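Local coordinates for protein 223aa long hypothetical arylmalonate decarboxylase (Sulfolobus tokodaii, PDB 2DGD) that is of unconfirmed function but probably acts as an arylmalonate decarboxylase, a lyase of the aspartate/glutamate racemase superfamily, and assembles as an octamer, at residues A[14-18]-A[147-151]. Sequence-based numbering, arbitrary orientation.
Sequences ANNAG and GIDIS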
ATOM      1  N   ALA A  14     -29.090   3.658  27.618  1.00 25.64           N
ATOM      2  CA  ALA A  14     -28.562   2.332  27.884  1.00 27.09           C
ATOM      3  C   ALA A  14     -28.492   1.411  26.676  1.00 27.78           C
ATOM      4  O   ALA A  14     -27.469   0.777  26.430  1.00 28.36           O
ATOM      5  CB  ALA A  14     -29.375   1.663  28.995  1.00 25.88           C
ATOM      6  N   ASN A  15     -29.577   1.342  25.917  1.00 29.23           N
ATOM      7  CA  ASN A  15     -29.631   0.442  24.777  1.00 30.00           C
ATOM      8  C   ASN A  15     -29.198   0.972  23.419  1.00 29.63           C
ATOM      9  O   ASN A  15     -29.527   0.390  22.394  1.00 30.80           O
ATOM     10  CB  ASN A  15     -31.031  -0.153  24.684  1.00 32.26           C
ATOM     11  CG  ASN A  15     -31.394  -0.942  25.920  1.00 35.92           C
ATOM     12  OD1 ASN A  15     -30.651  -1.833  26.337  1.00 38.46           O
ATOM     13  ND2 ASN A  15     -32.533  -0.619  26.521  1.00 37.82           N
ATOM     14  N   ASN A  16     -28.456   2.070  23.407  1.00 28.15           N
ATOM     15  CA  ASN A  16     -27.971   2.621  22.154  1.00 27.35           C
ATOM     16  C   ASN A  16     -26.658   1.911  21.830  1.00 27.49           C
ATOM     17  O   ASN A  16     -25.678   2.054  22.561  1.00 28.63           O
ATOM     18  CB  ASN A  16     -27.721   4.123  22.293  1.00 26.10           C
ATOM     19  CG  ASN A  16     -27.208   4.748  21.008  1.00 24.98           C
ATOM     20  OD1 ASN A  16     -26.263   4.253  20.392  1.00 22.25           O
ATOM     21  ND2 ASN A  16     -27.827   5.849  20.601  1.00 25.89           N
ATOM     22  N   ALA A  17     -26.627   1.150  20.743  1.00 26.28           N
ATOM     23  CA  ALA A  17     -25.409   0.436  20.387  1.00 26.79           C
ATOM     24  C   ALA A  17     -24.774   0.932  19.096  1.00 27.12           C
ATOM     25  O   ALA A  17     -23.800   0.355  18.619  1.00 27.34           O
ATOM     26  CB  ALA A  17     -25.690  -1.056  20.282  1.00 26.69           C
ATOM     27  N   GLY A  18     -25.307   2.012  18.541  1.00 26.84           N
ATOM     28  CA  GLY A  18     -24.760   2.522  17.301  1.00 26.77           C
ATOM     29  C   GLY A  18     -23.928   3.788  17.380  1.00 28.28           C
ATOM     30  O   GLY A  18     -22.993   3.963  16.599  1.00 28.52           O
ATOM     31  N   GLY A 147     -34.672   0.366  20.992  1.00 30.89           N
ATOM     32  CA  GLY A 147     -33.384   0.914  20.616  1.00 29.98           C
ATOM     33  C   GLY A 147     -32.366  -0.108  20.150  1.00 30.57           C
ATOM     34  O   GLY A 147     -31.621   0.147  19.206  1.00 30.18           O
ATOM     35  N   ILE A 148     -32.320  -1.266  20.801  1.00 31.08           N
ATOM     36  CA  ILE A 148     -31.367  -2.291  20.406  1.00 31.40           C
ATOM     37  C   ILE A 148     -31.683  -2.756  18.983  1.00 31.53           C
ATOM     38  O   ILE A 148     -30.785  -3.017  18.185  1.00 30.88           O
ATOM     39  CB  ILE A 148     -31.406  -3.490  21.378  1.00 31.04           C
ATOM     40  CG1 ILE A 148     -30.036  -4.143  21.427  1.00 30.97           C
ATOM     41  CG2 ILE A 148     -32.422  -4.502  20.947  1.00 31.32           C
ATOM     42  CD1 ILE A 148     -28.995  -3.256  22.062  1.00 32.57           C
ATOM     43  N   ASP A 149     -32.972  -2.836  18.670  1.00 31.87           N
ATOM     44  CA  ASP A 149     -33.416  -3.250  17.350  1.00 31.97           C
ATOM     45  C   ASP A 149     -32.971  -2.184  16.352  1.00 31.21           C
ATOM     46  O   ASP A 149     -32.465  -2.497  15.274  1.00 31.44           O
ATOM     47  CB  ASP A 149     -34.941  -3.390  17.332  1.00 33.09           C
ATOM     48  CG  ASP A 149     -35.475  -3.834  15.980  1.00 34.10           C
ATOM     49  OD1 ASP A 149     -36.692  -3.684  15.742  1.00 34.39           O
ATOM     50  OD2 ASP A 149     -34.683  -4.339  15.159  1.00 34.60           O
ATOM     51  N   ILE A 150     -33.162  -0.924  16.723  1.00 28.66           N
ATOM     52  CA  ILE A 150     -32.769   0.184  15.869  1.00 27.47           C
ATOM     53  C   ILE A 150     -31.272   0.130  15.603  1.00 27.82           C
ATOM     54  O   ILE A 150     -30.835   0.272  14.461  1.00 28.65           O
ATOM     55  CB  ILE A 150     -33.126   1.529  16.525  1.00 26.90           C
ATOM     56  CG1 ILE A 150     -34.648   1.628  16.670  1.00 26.62           C
ATOM     57  CG2 ILE A 150     -32.581   2.686  15.702  1.00 25.09           C
ATOM     58  CD1 ILE A 150     -35.126   2.868  17.361  1.00 25.15           C
ATOM     59  N   SER A 151     -30.493  -0.089  16.659  1.00 27.63           N
ATOM     60  CA  SER A 151     -29.039  -0.166  16.555  1.00 27.39           C
ATOM     61  C   SER A 151     -28.589  -1.276  15.617  1.00 27.92           C
ATOM     62  O   SER A 151     -27.572  -1.148  14.928  1.00 29.48           O
ATOM     63  CB  SER A 151     -28.418  -0.406  17.933  1.00 27.27           C
ATOM     64  OG  SER A 151     -28.647   0.680  18.811  1.00 28.08           O
TER
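The loop 14-18 runs beside the short helix 147-151, with Asn15 CA 5.4 Å from Ile148 CA and Gly18 CA 5.1 Å from Ser151 CA. One hydrogen bond joins the two segments. Ala17 N gives its hydrogen to Ser151 OG at 2.8 Å, and the bond is nearly straight (165°). The hydroxyl in turn donates to Gly147 O, in its own helix, 3.0 Å from Ser151 OG. It reaches that carbonyl because OG is anti to the carbonyl carbon of Ser151 (chi1 -64°), which folds it against its own helix. It comes from above the carbonyl plane, 40° out of it. Gly147 O also accepts the helical bond from Ser151 N. Beside this polar link, Ala17 CB packs on Ser151 CB at 3.7 Å. The end of the Ile148 side chain reaches the loop: CG1 lies anti to the backbone N, and CD1 meets Asn15 O at 3.7 Å and, more loosely, Ala17 CB. Asn16 turns away from the helix. Its OD1 accepts from Met19 N, at the start of helix 19-26, and weakly from Gly18 N. A second subunit also packs here, with its Val66 on Ile148 and its Arg7 on Ala17. The contact joins the lobe containing strand 6-13 to the lobe containing strand 135-141, consistent with the two-lobed alpha/beta fold of this superfamily. Replacing Ser151 with an alanine is likely to leave the buried Ala17 N-H without its acceptor and to remove the one hydrogen bond between the two segments. The serine hydroxyl thus serves as acceptor and donor at once, relaying a hydrogen-bond chain from the loop backbone to the first turn of the helix.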